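Local coordinates for putative fumarylacetoacetate hydrolase family protein (Yersinia pestis, PDB 3S52) that is of unconfirmed function but belongs to the fumarylacetoacetate hydrolase family and has a core rich in beta-strands, at residues 147-160 / 198-212. Residues are numbered along the deposited sequence; the frame is centred on the assembly and turned at random.
Sequences QADLSLTINGEIRQ and VGPMQSGDMLKIMLN
Pro200 O is gripped from two directions: Arg159 NH2 donates to it at 2.7 Å, nearly in the guanidinium plane, and a water donates at 2.9 Å. The same water donates to Asp205 OD2, which also accepts from Gln202 N and so helps hold the type II turn from Gln202 to Asp205. Bends at chi2 and chi3 (-77° and -71°) curl Arg159 back until Ile154 CD1 lies 4.0 Å above the centre of its guanidinium. A classic beta bulge sets Arg159 and Gln160 together opposite Leu152; the backbone N of each donates to Leu152 O, that of Gln160 over the longer distance. Strands 149-154 and 206-211 pair antiparallel, with Leu150, Leu152 and Ile154 lying alongside Leu211, Ile209 and Leu207 on a face covered partly by strand 96-107. Side-chain amides extend the pairing at both ends. Asn155 OD1 takes Met206 N at 2.9 Å while its ND2 reaches Asp205 OD1 from above the carboxylate plane, amide and carboxylate planes 77° apart; at the far end Asn212 OD1 receives Asp149 N at 2.9 Å. Asparagine carbonyls thus stand in for backbone ones where the strands end, and Arg159 ties this sheet to the weakly bonded strand about 199-201, while the water links Pro200 to Asp205.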
loop_
_atom_site.group_PDB
_atom_site.type_symbol
_atom_site.label_atom_id
_atom_site.label_comp_id
_atom_site.label_asym_id
_atom_site.label_seq_id
_atom_site.Cartn_x
_atom_site.Cartn_y
_atom_site.Cartn_z
ATOM N N GLN A 147 8.328 22.124 13.650
ATOM C CA GLN A 147 8.584 23.517 13.304
ATOM C C GLN A 147 9.462 23.624 12.064
ATOM O O GLN A 147 9.999 24.682 11.753
ATOM C CB GLN A 147 9.227 24.254 14.475
ATOM C CG GLN A 147 8.231 24.725 15.512
ATOM C CD GLN A 147 8.674 25.990 16.207
ATOM O OE1 GLN A 147 8.310 27.093 15.805
ATOM N NE2 GLN A 147 9.468 25.838 17.257
ATOM N N ALA A 148 9.598 22.509 11.360
ATOM C CA ALA A 148 10.402 22.452 10.135
ATOM C C ALA A 148 9.790 23.156 8.915
ATOM O O ALA A 148 8.588 23.080 8.676
ATOM C CB ALA A 148 10.734 21.006 9.795
ATOM N N ASP A 149 10.645 23.827 8.144
ATOM C CA ASP A 149 10.256 24.516 6.929
ATOM C C ASP A 149 10.443 23.635 5.691
ATOM O O ASP A 149 11.427 22.918 5.568
ATOM C CB ASP A 149 11.040 25.819 6.780
ATOM C CG ASP A 149 10.634 26.855 7.818
ATOM O OD1 ASP A 149 9.544 27.479 7.668
ATOM O OD2 ASP A 149 11.412 27.046 8.783
ATOM N N LEU A 150 9.483 23.700 4.780
ATOM C CA LEU A 150 9.540 22.957 3.532
ATOM C C LEU A 150 9.297 23.933 2.395
ATOM O O LEU A 150 8.361 24.721 2.451
ATOM C CB LEU A 150 8.405 21.931 3.485
ATOM C CG LEU A 150 8.263 20.878 4.570
ATOM C CD1 LEU A 150 6.848 20.336 4.587
ATOM C CD2 LEU A 150 9.262 19.772 4.327
ATOM N N SER A 151 10.107 23.862 1.347
ATOM C CA SER A 151 9.893 24.731 0.207
ATOM C C SER A 151 10.206 23.991 -1.077
ATOM O O SER A 151 11.112 23.159 -1.132
ATOM C CB SER A 151 10.726 26.005 0.318
ATOM O OG SER A 151 12.101 25.695 0.323
ATOM N N LEU A 152 9.424 24.274 -2.106
ATOM C CA LEU A 152 9.632 23.645 -3.391
ATOM C C LEU A 152 9.610 24.764 -4.382
ATOM O O LEU A 152 8.651 25.520 -4.421
ATOM C CB LEU A 152 8.502 22.672 -3.715
ATOM C CG LEU A 152 8.511 22.123 -5.144
ATOM C CD1 LEU A 152 9.817 21.356 -5.395
ATOM C CD2 LEU A 152 7.309 21.227 -5.394
ATOM N N THR A 153 10.691 24.879 -5.144
ATOM C CA THR A 153 10.827 25.872 -6.195
ATOM C C THR A 153 10.895 25.102 -7.506
ATOM O O THR A 153 11.646 24.138 -7.621
ATOM C CB THR A 153 12.127 26.686 -6.012
ATOM O OG1 THR A 153 12.048 27.446 -4.799
ATOM C CG2 THR A 153 12.343 27.631 -7.152
ATOM N N ILE A 154 10.077 25.498 -8.474
ATOM C CA ILE A 154 10.097 24.870 -9.783
ATOM C C ILE A 154 10.370 25.928 -10.844
ATOM O O ILE A 154 9.645 26.926 -10.938
ATOM C CB ILE A 154 8.779 24.132 -10.068
ATOM C CG1 ILE A 154 8.638 22.930 -9.132
ATOM C CG2 ILE A 154 8.728 23.640 -11.500
ATOM C CD1 ILE A 154 7.399 22.112 -9.396
ATOM N N ASN A 155 11.431 25.706 -11.614
ATOM C CA ASN A 155 11.900 26.652 -12.626
ATOM C C ASN A 155 12.033 28.050 -12.044
ATOM O O ASN A 155 11.573 29.028 -12.631
ATOM C CB ASN A 155 10.982 26.661 -13.863
ATOM C CG ASN A 155 10.779 25.277 -14.460
ATOM O OD1 ASN A 155 11.688 24.435 -14.462
ATOM N ND2 ASN A 155 9.583 25.036 -14.985
ATOM N N GLY A 156 12.658 28.140 -10.874
ATOM C CA GLY A 156 12.938 29.427 -10.252
ATOM C C GLY A 156 11.764 30.109 -9.572
ATOM O O GLY A 156 11.913 31.206 -9.034
ATOM N N GLU A 157 10.597 29.467 -9.582
ATOM C CA GLU A 157 9.397 30.044 -8.982
ATOM C C GLU A 157 8.930 29.232 -7.773
ATOM O O GLU A 157 8.769 28.012 -7.857
ATOM C CB GLU A 157 8.269 30.084 -10.013
ATOM C CG GLU A 157 6.948 30.544 -9.431
ATOM C CD GLU A 157 5.762 30.252 -10.336
ATOM O OE1 GLU A 157 5.967 30.019 -11.545
ATOM O OE2 GLU A 157 4.619 30.250 -9.830
ATOM N N ILE A 158 8.692 29.896 -6.654
ATOM C CA ILE A 158 8.250 29.176 -5.462
ATOM C C ILE A 158 6.865 28.612 -5.698
ATOM O O ILE A 158 5.957 29.329 -6.090
ATOM C CB ILE A 158 8.151 30.091 -4.257
ATOM C CG1 ILE A 158 9.546 30.496 -3.800
ATOM C CG2 ILE A 158 7.374 29.393 -3.126
ATOM C CD1 ILE A 158 9.536 31.605 -2.787
ATOM N N ARG A 159 6.714 27.323 -5.440
ATOM C CA ARG A 159 5.466 26.594 -5.673
ATOM C C ARG A 159 4.787 26.226 -4.354
ATOM O O ARG A 159 3.578 26.411 -4.187
ATOM C CB ARG A 159 5.706 25.382 -6.574
ATOM C CG ARG A 159 6.160 25.816 -7.969
ATOM C CD ARG A 159 4.982 26.308 -8.780
ATOM N NE ARG A 159 4.153 25.161 -9.119
ATOM C CZ ARG A 159 4.242 24.478 -10.258
ATOM N NH1 ARG A 159 5.107 24.853 -11.206
ATOM N NH2 ARG A 159 3.451 23.425 -10.449
ATOM N N GLN A 160 5.542 25.583 -3.473
ATOM C CA GLN A 160 5.080 25.378 -2.108
ATOM C C GLN A 160 6.104 25.910 -1.112
ATOM O O GLN A 160 7.314 25.799 -1.335
ATOM C CB GLN A 160 4.803 23.901 -1.859
ATOM C CG GLN A 160 3.866 23.268 -2.880
ATOM C CD GLN A 160 3.532 21.843 -2.520
ATOM O OE1 GLN A 160 4.084 20.903 -3.086
ATOM N NE2 GLN A 160 2.633 21.673 -1.559
ATOM N N VAL A 198 -0.019 22.781 -4.149
ATOM C CA VAL A 198 0.120 21.610 -4.995
ATOM C C VAL A 198 -0.167 21.959 -6.454
ATOM O O VAL A 198 -1.098 22.717 -6.754
ATOM C CB VAL A 198 -0.799 20.470 -4.503
ATOM C CG1 VAL A 198 -0.827 19.330 -5.502
ATOM C CG2 VAL A 198 -0.314 19.978 -3.137
ATOM N N GLY A 199 0.631 21.404 -7.364
ATOM C CA GLY A 199 0.497 21.743 -8.766
ATOM C C GLY A 199 1.169 20.774 -9.713
ATOM O O GLY A 199 1.896 19.881 -9.287
ATOM N N PRO A 200 0.931 20.954 -11.020
ATOM C CA PRO A 200 1.435 20.017 -12.031
ATOM C C PRO A 200 2.924 20.205 -12.304
ATOM O O PRO A 200 3.476 21.290 -12.143
ATOM C CB PRO A 200 0.620 20.379 -13.278
ATOM C CG PRO A 200 0.289 21.823 -13.101
ATOM C CD PRO A 200 0.138 22.048 -11.611
HETATM N N MSE A 201 3.570 19.126 -12.707
HETATM C CA MSE A 201 4.942 19.189 -13.171
HETATM C C MSE A 201 4.959 18.625 -14.567
HETATM O O MSE A 201 4.066 17.868 -14.933
HETATM C CB MSE A 201 5.836 18.323 -12.304
HETATM C CG MSE A 201 5.639 18.526 -10.822
HETATM SE SE MSE A 201 7.089 17.665 -9.885
HETATM C CE MSE A 201 6.702 15.849 -10.427
ATOM N N GLN A 202 5.980 18.971 -15.341
ATOM C CA GLN A 202 6.165 18.335 -16.642
ATOM C C GLN A 202 7.630 18.039 -16.907
ATOM O O GLN A 202 8.525 18.570 -16.243
ATOM C CB GLN A 202 5.558 19.161 -17.781
ATOM C CG GLN A 202 6.069 20.593 -17.897
ATOM C CD GLN A 202 5.380 21.373 -19.025
ATOM O OE1 GLN A 202 4.204 21.155 -19.325
ATOM N NE2 GLN A 202 6.115 22.290 -19.644
ATOM N N SER A 203 7.860 17.158 -17.869
ATOM C CA SER A 203 9.202 16.800 -18.261
ATOM C C SER A 203 10.013 18.067 -18.560
ATOM O O SER A 203 9.559 18.958 -19.276
ATOM C CB SER A 203 9.146 15.877 -19.479
ATOM O OG SER A 203 10.362 15.171 -19.605
ATOM N N GLY A 204 11.205 18.158 -17.983
ATOM C CA GLY A 204 12.072 19.305 -18.223
ATOM C C GLY A 204 12.098 20.319 -17.086
ATOM O O GLY A 204 12.960 21.183 -17.049
ATOM N N ASP A 205 11.155 20.225 -16.155
ATOM C CA ASP A 205 11.144 21.148 -15.024
ATOM C C ASP A 205 12.351 20.899 -14.138
ATOM O O ASP A 205 12.784 19.758 -13.973
ATOM C CB ASP A 205 9.890 20.978 -14.176
ATOM C CG ASP A 205 8.642 21.534 -14.845
ATOM O OD1 ASP A 205 8.747 22.269 -15.854
ATOM O OD2 ASP A 205 7.548 21.240 -14.331
HETATM N N MSE A 206 12.889 21.979 -13.586
HETATM C CA MSE A 206 13.958 21.913 -12.602
HETATM C C MSE A 206 13.369 22.147 -11.222
HETATM O O MSE A 206 12.622 23.104 -11.006
HETATM C CB MSE A 206 14.990 22.995 -12.876
HETATM C CG MSE A 206 16.007 22.650 -13.942
HETATM SE SE MSE A 206 17.156 24.191 -14.263
HETATM C CE MSE A 206 17.478 24.754 -12.427
ATOM N N LEU A 207 13.720 21.281 -10.284
ATOM C CA LEU A 207 13.197 21.384 -8.941
ATOM C C LEU A 207 14.300 21.748 -7.968
ATOM O O LEU A 207 15.384 21.172 -8.010
ATOM C CB LEU A 207 12.587 20.054 -8.521
ATOM C CG LEU A 207 11.134 19.782 -8.894
ATOM C CD1 LEU A 207 10.920 19.963 -10.386
ATOM C CD2 LEU A 207 10.741 18.381 -8.439
ATOM N N LYS A 208 14.026 22.705 -7.095
ATOM C CA LYS A 208 14.905 22.932 -5.948
ATOM C C LYS A 208 14.073 22.704 -4.705
ATOM O O LYS A 208 13.033 23.342 -4.527
ATOM C CB LYS A 208 15.476 24.349 -5.940
ATOM C CG LYS A 208 16.252 24.660 -4.670
ATOM C CD LYS A 208 16.717 26.103 -4.623
ATOM C CE LYS A 208 17.375 26.507 -5.926
ATOM N NZ LYS A 208 18.458 25.563 -6.321
ATOM N N ILE A 209 14.513 21.783 -3.856
ATOM C CA ILE A 209 13.719 21.414 -2.697
ATOM C C ILE A 209 14.502 21.728 -1.447
ATOM O O ILE A 209 15.681 21.414 -1.358
ATOM C CB ILE A 209 13.373 19.922 -2.682
ATOM C CG1 ILE A 209 12.574 19.528 -3.923
ATOM C CG2 ILE A 209 12.596 19.566 -1.415
ATOM C CD1 ILE A 209 13.222 18.424 -4.715
HETATM N N MSE A 210 13.848 22.333 -0.470
HETATM C CA MSE A 210 14.551 22.665 0.760
HETATM C C MSE A 210 13.832 22.189 2.003
HETATM O O MSE A 210 12.604 22.272 2.098
HETATM C CB MSE A 210 14.825 24.151 0.840
HETATM C CG MSE A 210 16.106 24.544 0.134
HETATM SE SE MSE A 210 16.368 26.462 0.196
HETATM C CE MSE A 210 15.403 26.893 -1.434
ATOM N N LEU A 211 14.617 21.657 2.933
ATOM C CA LEU A 211 14.104 21.185 4.213
ATOM C C LEU A 211 14.936 21.934 5.232
ATOM O O LEU A 211 16.152 21.724 5.331
ATOM C CB LEU A 211 14.296 19.677 4.361
ATOM C CG LEU A 211 13.853 19.057 5.689
ATOM C CD1 LEU A 211 12.358 19.261 5.909
ATOM C CD2 LEU A 211 14.196 17.567 5.730
ATOM N N ASN A 212 14.274 22.819 5.964
ATOM C CA ASN A 212 14.964 23.833 6.728
ATOM C C ASN A 212 16.038 24.450 5.850
ATOM O O ASN A 212 15.762 24.815 4.711
ATOM C CB ASN A 212 15.519 23.245 8.011
ATOM C CG ASN A 212 14.412 22.873 8.982
ATOM O OD1 ASN A 212 13.380 23.554 9.049
ATOM N ND2 ASN A 212 14.610 21.791 9.724
HETATM O O HOH W 1 13.070 25.277 3.783
HETATM O O HOH W 2 5.328 22.676 -13.876
#